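Local coordinates for HPT domain (Escherichia coli, PDB 2A0B), which serves as the histidine-containing phosphotransfer domain of the sensor kinase ArcB, passing phosphoryl groups along the four-step phosphorelay that activates the response regulator ArcA, at residues E9-I14 and K105-H110; K27-G32 and A117-A122; A34-M39 and V73-L78. One frame throughout, in Å; residues are numbered along the deposited sequence. Where two conformers were deposited one is given.

Interaction 1. Residues E9-I14 and K105-H110; sequences EALLDI and KEEWRH. With ZN (zinc ion), chain B.
Leu11 and His110 mark the closest backbone approach between 9-14 and 105-110, with 9.9 Å between Leu11 CA and His110 CA, so only side chains bridge the gap. In this HPt four-helix-bundle domain the contact lays the last residue of the short N-terminal helix 7-11 against the long helix 93-122, beside a bound zinc ion. The helical run stops after Leu11, and Leu12 and Asp13 lead on to the next helix at 14-23; in helix 93-122 the backbone is kinked, since N of Arg109 and N of His110 lack bonds to the preceding turn.

Leu11 does the touching from its side, one methyl to each partner. Leu11 CD1 lies 4.3 Å from His110 NE2, approaching that ring obliquely, while Leu11 CD2 stands 4.3 Å from Glu107 OE1. These are loose van der Waals contacts at the surface, with 86 Å² buried in all, and His110 remains largely in solvent. Leu11 also leans on Asp111 and on His77 of helix 76-85, so it touches both helix 93-122 and helix 76-85.

Glu107 carries its CG between the backbone N and carbonyl carbon (chi1 73°), and the chain runs extended from there to put the carboxylate at the metal. The zinc is ligated by His77 and Glu103 as well. Asp111 brings a second carboxylate near Glu107 OE1, a juxtaposition of like charges that the cation would probably ease. The apolar Leu11 thus abuts the non-ligating oxygen of a metal-bound carboxylate: Glu107 OE2 binds the zinc at 2.0 Å, whereas Glu107 OE1 stays 3.0 Å from it.

Interaction 2. Residues K27-G32 and A117-A122; sequences KLITDG and AWVAKA
Helix-to-helix packing toward one end of the HPt bundle joins Ile29 and Thr30, near the start of helix 26-52, to Val119, in the last turns of helix 93-122. The backbones come nearest at Thr30 CA and Val119 CA, 8.1 Å apart. Val119 enters as a two-pronged side chain, each methyl meeting a different residue of the facing helix. With chi1 at 175°, Val119 CG1 is anti to the backbone N and reaches Thr30 CG2 at 4.1 Å, while Val119 CG2, beside the backbone N, meets Ile29 CG2 at 4.0 Å. All the touching groups are methyls, and the side chains cross obliquely. Ile29 and Val119 are buried, whereas Thr30 forms the solvent-facing border of the patch.

Thr30 is amphipathic in its use here. Its methyl goes to Val119, and its OG1 is hydrogen-bonded to the carbonyl O of Pro26 one turn back, which fixes the rotation of the side chain and leaves CG2 for the apolar contact. Val119 CG2 also lies at the edge of the Trp118 ring, in its plane; that indole turns to helix 14-23, where it packs on Ile14 and Leu17. Elsewhere on helix 26-52, Lys27 and Asp31 pair across one turn in a salt bridge, Lys27 NZ to Asp31 OD2 at 2.6 Å, made through the syn lone pair of the carboxylate oxygen.

Interaction 3. Residues A34-M39 and V73-L78; sequences AVFEKM and VGLRHL. With ZN (zinc ion), chain B.
Phe36 has its CG anti to the backbone N (chi1 -179°), which carries the ring out from helix 26-52 toward Leu75, whose own CG is anti to its carbonyl carbon (chi1 -68°); the two side chains meet coming from opposite directions. Leu75 CD1 sits over one face of the Phe36 ring, 4.0 Å from its centroid and 30° off the normal, a CH-pi contact. It is displaced toward one side of the ring, the shortest approach being Leu75 CD1 to Phe36 CE2 at 3.5 Å. Leu78 comes in differently: Leu78 CD1 lies at the ring edge, near its plane, 4.0 Å from Phe36 CZ. Val73 CG2 approaches obliquely, 4.4 Å from Phe36 CG.

The buried ring lies in the core of the four-helix bundle, near the point where helix 56-72 ends in a Schellman motif. Gly74, with positive phi, is its C-prime residue, where a side chain would run into the preceding carbonyl. Leu75, at the N-cap position of helix 76-85 and the centre of an inverse gamma turn, is the first residue past that glycine. Ala69 and Ala70 of helix 56-72 and Val112 of helix 93-122 also pack on Phe36. Replacing Phe36 by an alanine would probably open a gap between the helices, leaving Leu75 CD1 without the aromatic face it covers and Leu78 CD1 without its edge contact. One residue before Leu78, His77 lies on another side of the same helix and binds the zinc ion through NE2 at 2.1 Å, together with Glu103 and Glu107.

Overall arrangement
The contacts run along one bundle: interactions 1 and 3 have centres about 9 Å apart, 2 and 3 about 12 Å, and 1 and 2 about 14 Å. Interactions 1 and 2 share helix 93-122, and 2 and 3 share helix 26-52. Along the chain the segments of interactions 1 and 2 alternate, and interaction 3 falls within the span of both. Interactions 1 and 3 meet directly: Asp13 N approaches Gly74 O at 2.8 Å, a probable hydrogen bond, and each supplies a zinc ligand. Interaction 1 sets helix 7-11 against the bundle, whereas 2 and 3 join parts within it; its helix 56-72 bears His64, the phosphorylation site.

Interaction 1. Residues E9-I14 and K105-H110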
loop_
_atom_site.group_PDB
_atom_site.type_symbol
_atom_site.label_atom_id
_atom_site.label_comp_id
_atom_site.label_asym_id
_atom_site.label_seq_id
_atom_site.Cartn_x
_atom_site.Cartn_y
_atom_site.Cartn_z
ATOM N N GLU A 9 5.922 -11.771 -7.028
ATOM C CA GLU A 9 5.254 -11.311 -8.238
ATOM C C GLU A 9 3.905 -10.670 -8.002
ATOM O O GLU A 9 3.479 -9.711 -8.650
ATOM C CB GLU A 9 5.039 -12.487 -9.228
ATOM C CG GLU A 9 6.355 -13.169 -9.537
ATOM C CD GLU A 9 6.309 -14.258 -10.590
ATOM O OE1 GLU A 9 5.279 -14.949 -10.751
ATOM O OE2 GLU A 9 7.363 -14.406 -11.267
ATOM N N ALA A 10 3.174 -11.264 -7.053
ATOM C CA ALA A 10 1.846 -10.807 -6.734
ATOM C C ALA A 10 1.827 -9.529 -5.929
ATOM O O ALA A 10 0.972 -8.675 -6.152
ATOM C CB ALA A 10 1.130 -11.934 -5.978
ATOM N N LEU A 11 2.740 -9.324 -4.991
ATOM C CA LEU A 11 2.657 -8.234 -4.069
ATOM C C LEU A 11 3.553 -7.007 -4.580
ATOM O O LEU A 11 3.251 -6.000 -4.028
ATOM C CB LEU A 11 3.153 -8.617 -2.668
ATOM C CG LEU A 11 2.310 -9.798 -2.000
ATOM C CD1 LEU A 11 2.946 -10.118 -0.681
ATOM C CD2 LEU A 11 0.901 -9.236 -1.807
ATOM N N LEU A 12 4.499 -7.404 -5.389
ATOM C CA LEU A 12 5.399 -6.213 -5.713
ATOM C C LEU A 12 5.307 -5.903 -7.171
ATOM O O LEU A 12 4.992 -6.688 -8.039
ATOM C CB LEU A 12 6.852 -6.694 -5.489
ATOM C CG LEU A 12 7.152 -7.245 -4.078
ATOM C CD1 LEU A 12 8.612 -7.714 -4.028
ATOM C CD2 LEU A 12 6.763 -6.236 -3.036
ATOM N N ASP A 13 5.749 -4.648 -7.522
ATOM C CA ASP A 13 5.865 -4.317 -8.934
ATOM C C ASP A 13 7.314 -4.590 -9.381
ATOM O O ASP A 13 8.175 -3.668 -9.220
ATOM C CB ASP A 13 5.523 -2.845 -9.133
ATOM C CG ASP A 13 5.497 -2.432 -10.598
ATOM O OD1 ASP A 13 5.956 -3.107 -11.501
ATOM O OD2 ASP A 13 4.864 -1.347 -10.746
ATOM N N ILE A 14 7.631 -5.790 -9.758
ATOM C CA ILE A 14 8.998 -6.219 -10.067
ATOM C C ILE A 14 9.620 -5.459 -11.231
ATOM O O ILE A 14 10.751 -4.970 -10.995
ATOM C CB ILE A 14 9.125 -7.739 -10.274
ATOM C CG1 ILE A 14 8.509 -8.397 -9.032
ATOM C CG2 ILE A 14 10.607 -8.096 -10.415
ATOM C CD1 ILE A 14 9.218 -8.087 -7.748
ATOM N N LYS A 105 -5.114 -3.545 6.887
ATOM C CA LYS A 105 -4.653 -3.466 8.246
ATOM C C LYS A 105 -3.871 -4.735 8.589
ATOM O O LYS A 105 -2.813 -4.718 9.244
ATOM C CB LYS A 105 -5.850 -3.277 9.179
ATOM C CG LYS A 105 -5.472 -3.375 10.666
ATOM C CD LYS A 105 -6.747 -3.181 11.491
ATOM C CE LYS A 105 -6.416 -2.644 12.878
ATOM N NZ LYS A 105 -7.598 -2.764 13.797
ATOM N N GLU A 106 -4.460 -5.874 8.218
ATOM C CA GLU A 106 -3.855 -7.149 8.590
ATOM C C GLU A 106 -2.597 -7.471 7.821
ATOM O O GLU A 106 -1.755 -8.210 8.366
ATOM C CB GLU A 106 -4.837 -8.362 8.374
ATOM C CG GLU A 106 -5.981 -8.316 9.383
ATOM C CD GLU A 106 -7.004 -9.468 9.178
ATOM O OE1 GLU A 106 -6.688 -10.476 8.565
ATOM O OE2 GLU A 106 -8.110 -9.209 9.670
ATOM N N GLU A 107 -2.391 -7.037 6.563
ATOM C CA GLU A 107 -1.300 -7.485 5.775
ATOM C C GLU A 107 -0.135 -6.412 5.509
ATOM O O GLU A 107 0.811 -7.025 5.003
ATOM C CB GLU A 107 -1.715 -7.894 4.397
ATOM C CG GLU A 107 -2.066 -6.695 3.489
ATOM C CD GLU A 107 -2.366 -7.225 2.141
ATOM O OE1 GLU A 107 -1.604 -7.828 1.387
ATOM O OE2 GLU A 107 -3.581 -7.074 1.801
ATOM N N TRP A 108 -0.400 -5.204 5.874
ATOM C CA TRP A 108 0.697 -4.331 5.264
ATOM C C TRP A 108 2.094 -4.594 5.835
ATOM O O TRP A 108 2.998 -4.483 4.967
ATOM C CB TRP A 108 0.273 -2.887 5.452
ATOM C CG TRP A 108 0.308 -2.333 6.809
ATOM C CD1 TRP A 108 -0.684 -2.254 7.748
ATOM C CD2 TRP A 108 1.456 -1.773 7.499
ATOM N NE1 TRP A 108 -0.306 -1.675 8.902
ATOM C CE2 TRP A 108 1.078 -1.374 8.740
ATOM C CE3 TRP A 108 2.788 -1.605 6.997
ATOM C CZ2 TRP A 108 1.933 -0.780 9.686
ATOM C CZ3 TRP A 108 3.637 -1.015 7.936
ATOM C CH2 TRP A 108 3.228 -0.621 9.205
ATOM N N ARG A 109 2.153 -4.963 7.113
ATOM C CA ARG A 109 3.539 -5.235 7.611
ATOM C C ARG A 109 4.132 -6.374 6.875
ATOM O O ARG A 109 5.358 -6.487 6.540
ATOM C CB ARG A 109 3.504 -5.315 9.127
ATOM C CG ARG A 109 2.990 -4.132 9.912
ATOM C CD ARG A 109 3.104 -4.279 11.420
ATOM N NE ARG A 109 2.745 -3.104 12.205
ATOM C CZ ARG A 109 1.527 -2.754 12.588
ATOM N NH1 ARG A 109 0.479 -3.489 12.210
ATOM N NH2 ARG A 109 1.344 -1.649 13.295
ATOM N N HIS A 110 3.373 -7.479 6.548
ATOM C CA HIS A 110 3.866 -8.578 5.784
ATOM C C HIS A 110 4.364 -8.241 4.395
ATOM O O HIS A 110 5.351 -8.702 3.871
ATOM C CB HIS A 110 2.772 -9.719 5.745
ATOM C CG HIS A 110 3.030 -10.790 4.764
ATOM N ND1 HIS A 110 3.925 -11.813 4.998
ATOM C CD2 HIS A 110 2.574 -11.093 3.514
ATOM C CE1 HIS A 110 4.007 -12.631 3.986
ATOM N NE2 HIS A 110 3.180 -12.231 3.049
HETATM ZN ZN ZN B . -4.347 -8.291 0.363
#

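Interaction 2. Residues K27-G32 and A117-A122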
loop_
_atom_site.group_PDB
_atom_site.type_symbol
_atom_site.label_atom_id
_atom_site.label_comp_id
_atom_site.label_asym_id
_atom_site.label_seq_id
_atom_site.Cartn_x
_atom_site.Cartn_y
_atom_site.Cartn_z
ATOM N N LYS A 27 19.447 2.125 -1.885
ATOM C CA LYS A 27 19.280 3.006 -0.751
ATOM C C LYS A 27 18.047 3.880 -0.827
ATOM O O LYS A 27 17.431 4.152 0.219
ATOM C CB LYS A 27 20.484 3.937 -0.515
ATOM C CG LYS A 27 20.435 4.509 0.893
ATOM C CD LYS A 27 21.249 5.787 1.024
ATOM C CE LYS A 27 21.220 6.250 2.486
ATOM N NZ LYS A 27 20.394 7.475 2.658
ATOM N N LEU A 28 17.721 4.423 -2.005
ATOM C CA LEU A 28 16.546 5.288 -2.035
ATOM C C LEU A 28 15.310 4.401 -1.782
ATOM O O LEU A 28 14.415 4.897 -1.118
ATOM C CB LEU A 28 16.429 6.129 -3.306
ATOM C CG LEU A 28 15.412 7.278 -3.202
ATOM C CD1 LEU A 28 15.969 8.381 -2.304
ATOM C CD2 LEU A 28 15.022 7.836 -4.567
ATOM N N ILE A 29 15.299 3.185 -2.272
ATOM C CA ILE A 29 14.178 2.257 -2.042
ATOM C C ILE A 29 14.075 1.925 -0.558
ATOM O O ILE A 29 13.061 2.104 0.103
ATOM C CB ILE A 29 14.350 1.008 -2.914
ATOM C CG1 ILE A 29 14.284 1.403 -4.410
ATOM C CG2 ILE A 29 13.293 -0.059 -2.658
ATOM C CD1 ILE A 29 15.041 0.430 -5.309
ATOM N N THR A 30 15.175 1.538 0.084
ATOM C CA THR A 30 15.110 1.196 1.506
ATOM C C THR A 30 14.819 2.382 2.396
ATOM O O THR A 30 14.093 2.271 3.404
ATOM C CB THR A 30 16.349 0.397 1.966
ATOM O OG1 THR A 30 17.526 1.094 1.591
ATOM C CG2 THR A 30 16.422 -0.984 1.340
ATOM N N ASP A 31 15.335 3.594 2.080
ATOM C CA ASP A 31 14.967 4.754 2.853
ATOM C C ASP A 31 13.459 5.092 2.711
ATOM O O ASP A 31 12.890 5.555 3.684
ATOM C CB ASP A 31 15.733 6.021 2.409
ATOM C CG ASP A 31 17.206 5.914 2.784
ATOM O OD1 ASP A 31 17.566 5.066 3.610
ATOM O OD2 ASP A 31 17.988 6.716 2.215
ATOM N N GLY A 32 12.955 4.970 1.512
ATOM C CA GLY A 32 11.538 5.264 1.206
ATOM C C GLY A 32 10.683 4.234 2.012
ATOM O O GLY A 32 9.700 4.665 2.571
ATOM N N ALA A 117 12.854 -8.392 1.831
ATOM C CA ALA A 117 13.574 -9.574 1.437
ATOM C C ALA A 117 13.974 -9.577 -0.009
ATOM O O ALA A 117 15.059 -10.005 -0.379
ATOM C CB ALA A 117 12.687 -10.791 1.808
ATOM N N TRP A 118 13.123 -9.072 -0.905
ATOM C CA TRP A 118 13.370 -9.034 -2.327
ATOM C C TRP A 118 14.550 -8.058 -2.585
ATOM O O TRP A 118 15.384 -8.472 -3.405
ATOM C CB TRP A 118 12.095 -8.517 -3.046
ATOM C CG TRP A 118 12.282 -8.596 -4.534
ATOM C CD1 TRP A 118 12.058 -9.643 -5.361
ATOM C CD2 TRP A 118 12.835 -7.541 -5.363
ATOM N NE1 TRP A 118 12.423 -9.334 -6.663
ATOM C CE2 TRP A 118 12.890 -8.036 -6.657
ATOM C CE3 TRP A 118 13.272 -6.241 -5.062
ATOM C CZ2 TRP A 118 13.371 -7.299 -7.751
ATOM C CZ3 TRP A 118 13.771 -5.490 -6.144
ATOM C CH2 TRP A 118 13.778 -6.017 -7.418
ATOM N N VAL A 119 14.539 -6.964 -1.863
ATOM C CA VAL A 119 15.621 -5.989 -2.151
ATOM C C VAL A 119 16.950 -6.580 -1.663
ATOM O O VAL A 119 17.992 -6.396 -2.354
ATOM C CB VAL A 119 15.402 -4.643 -1.489
ATOM C CG1 VAL A 119 16.609 -3.698 -1.710
ATOM C CG2 VAL A 119 14.201 -3.869 -2.005
ATOM N N ALA A 120 16.899 -7.267 -0.541
ATOM C CA ALA A 120 18.101 -7.936 -0.013
ATOM C C ALA A 120 18.651 -8.948 -0.993
ATOM O O ALA A 120 19.885 -8.998 -1.208
ATOM C CB ALA A 120 17.812 -8.624 1.311
ATOM N N LYS A 121 17.850 -9.753 -1.655
ATOM C CA LYS A 121 18.259 -10.758 -2.605
ATOM C C LYS A 121 18.690 -10.200 -3.955
ATOM O O LYS A 121 19.610 -10.713 -4.606
ATOM C CB LYS A 121 17.122 -11.760 -2.811
ATOM C CG LYS A 121 17.404 -12.848 -3.831
ATOM C CD LYS A 121 16.789 -14.184 -3.413
ATOM C CE LYS A 121 17.710 -15.330 -3.816
ATOM N NZ LYS A 121 18.349 -15.936 -2.605
ATOM N N ALA A 122 18.025 -9.141 -4.401
ATOM C CA ALA A 122 18.356 -8.554 -5.696
ATOM C C ALA A 122 19.711 -7.863 -5.622
ATOM O O ALA A 122 20.394 -7.784 -6.648
ATOM C CB ALA A 122 17.266 -7.587 -6.132
#

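Interaction 3. Residues A34-M39 and V73-L78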
loop_
_atom_site.group_PDB
_atom_site.type_symbol
_atom_site.label_atom_id
_atom_site.label_comp_id
_atom_site.label_asym_id
_atom_site.label_seq_id
_atom_site.Cartn_x
_atom_site.Cartn_y
_atom_site.Cartn_z
ATOM N N ALA A 34 11.427 2.724 4.793
ATOM C CA ALA A 34 11.469 3.039 6.202
ATOM C C ALA A 34 10.494 4.138 6.543
ATOM O O ALA A 34 9.822 4.148 7.577
ATOM C CB ALA A 34 12.894 3.420 6.630
ATOM N N VAL A 35 10.330 5.143 5.638
ATOM C CA VAL A 35 9.381 6.179 5.846
ATOM C C VAL A 35 7.916 5.610 5.713
ATOM O O VAL A 35 7.114 5.966 6.561
ATOM C CB VAL A 35 9.509 7.360 4.842
ATOM C CG1 VAL A 35 8.381 8.358 4.965
ATOM C CG2 VAL A 35 10.850 8.017 5.214
ATOM N N PHE A 36 7.757 4.755 4.763
ATOM C CA PHE A 36 6.391 4.130 4.571
ATOM C C PHE A 36 6.035 3.379 5.854
ATOM O O PHE A 36 4.876 3.558 6.303
ATOM C CB PHE A 36 6.444 3.220 3.379
ATOM C CG PHE A 36 5.118 2.542 3.045
ATOM C CD1 PHE A 36 4.180 3.212 2.297
ATOM C CD2 PHE A 36 4.920 1.249 3.480
ATOM C CE1 PHE A 36 2.977 2.537 1.990
ATOM C CE2 PHE A 36 3.707 0.599 3.204
ATOM C CZ PHE A 36 2.768 1.243 2.443
ATOM N N GLU A 37 6.980 2.585 6.357
ATOM C CA GLU A 37 6.616 1.850 7.607
ATOM C C GLU A 37 6.264 2.710 8.771
ATOM O O GLU A 37 5.466 2.394 9.668
ATOM C CB GLU A 37 7.827 1.021 8.061
ATOM C CG GLU A 37 8.214 -0.181 7.253
ATOM C CD GLU A 37 9.357 -0.849 8.041
ATOM O OE1 GLU A 37 9.066 -1.513 9.032
ATOM O OE2 GLU A 37 10.519 -0.604 7.721
ATOM N N LYS A 38 6.886 3.922 8.941
ATOM C CA LYS A 38 6.538 4.765 10.054
ATOM C C LYS A 38 5.196 5.480 9.881
ATOM O O LYS A 38 4.638 5.874 10.887
ATOM C CB LYS A 38 7.654 5.768 10.373
ATOM C CG LYS A 38 7.619 7.165 9.851
ATOM C CD LYS A 38 8.663 8.029 10.581
ATOM C CE LYS A 38 9.765 8.459 9.626
ATOM N NZ LYS A 38 10.782 9.254 10.395
ATOM N N MET A 39 4.771 5.665 8.603
ATOM C CA MET A 39 3.542 6.420 8.427
ATOM C C MET A 39 2.280 5.522 8.367
ATOM O O MET A 39 1.206 6.006 8.710
ATOM C CB MET A 39 3.552 7.187 7.098
ATOM C CG MET A 39 4.771 8.140 7.000
ATOM S SD MET A 39 4.882 9.361 8.297
ATOM C CE MET A 39 3.409 10.292 8.092
ATOM N N VAL A 73 6.867 3.028 -3.615
ATOM C CA VAL A 73 7.849 2.029 -3.237
ATOM C C VAL A 73 7.581 0.648 -3.814
ATOM O O VAL A 73 8.288 -0.318 -3.442
ATOM C CB VAL A 73 8.023 1.982 -1.713
ATOM C CG1 VAL A 73 8.623 3.282 -1.187
ATOM C CG2 VAL A 73 6.715 1.687 -0.953
ATOM N N GLY A 74 6.698 0.483 -4.775
ATOM C CA GLY A 74 6.510 -0.780 -5.492
ATOM C C GLY A 74 5.576 -1.813 -4.749
ATOM O O GLY A 74 5.756 -2.947 -5.249
ATOM N N LEU A 75 4.835 -1.245 -3.882
ATOM C CA LEU A 75 3.883 -2.273 -3.179
ATOM C C LEU A 75 2.605 -2.320 -4.058
ATOM O O LEU A 75 1.683 -1.621 -3.608
ATOM C CB LEU A 75 3.704 -1.825 -1.754
ATOM C CG LEU A 75 4.995 -1.923 -0.850
ATOM C CD1 LEU A 75 4.870 -1.164 0.429
ATOM C CD2 LEU A 75 5.299 -3.404 -0.636
ATOM N N ARG A 76 2.652 -3.085 -5.104
ATOM C CA ARG A 76 1.589 -3.122 -6.115
ATOM C C ARG A 76 0.230 -3.605 -5.516
ATOM O O ARG A 76 -0.762 -2.975 -5.793
ATOM C CB ARG A 76 2.046 -4.074 -7.199
ATOM C CG ARG A 76 1.170 -4.299 -8.417
ATOM C CD ARG A 76 1.311 -5.750 -8.859
ATOM N NE ARG A 76 2.370 -6.173 -9.723
ATOM C CZ ARG A 76 2.720 -5.898 -10.980
ATOM N NH1 ARG A 76 2.101 -5.009 -11.757
ATOM N NH2 ARG A 76 3.783 -6.485 -11.539
ATOM N N HIS A 77 0.315 -4.606 -4.621
ATOM C CA HIS A 77 -1.038 -5.045 -4.110
ATOM C C HIS A 77 -1.625 -4.089 -3.152
ATOM O O HIS A 77 -2.879 -3.830 -3.112
ATOM C CB HIS A 77 -0.776 -6.418 -3.449
ATOM C CG HIS A 77 -2.023 -6.935 -2.728
ATOM N ND1 HIS A 77 -3.161 -7.183 -3.467
ATOM C CD2 HIS A 77 -2.236 -7.134 -1.439
ATOM C CE1 HIS A 77 -4.099 -7.601 -2.590
ATOM N NE2 HIS A 77 -3.562 -7.542 -1.413
ATOM N N LEU A 78 -0.882 -3.379 -2.300
ATOM C CA LEU A 78 -1.343 -2.367 -1.416
ATOM C C LEU A 78 -1.861 -1.162 -2.250
ATOM O O LEU A 78 -2.823 -0.524 -1.904
ATOM C CB LEU A 78 -0.381 -1.843 -0.352
ATOM C CG LEU A 78 0.169 -2.917 0.625
ATOM C CD1 LEU A 78 1.046 -2.305 1.695
ATOM C CD2 LEU A 78 -1.062 -3.529 1.364
HETATM ZN ZN ZN B . -4.347 -8.291 0.363
#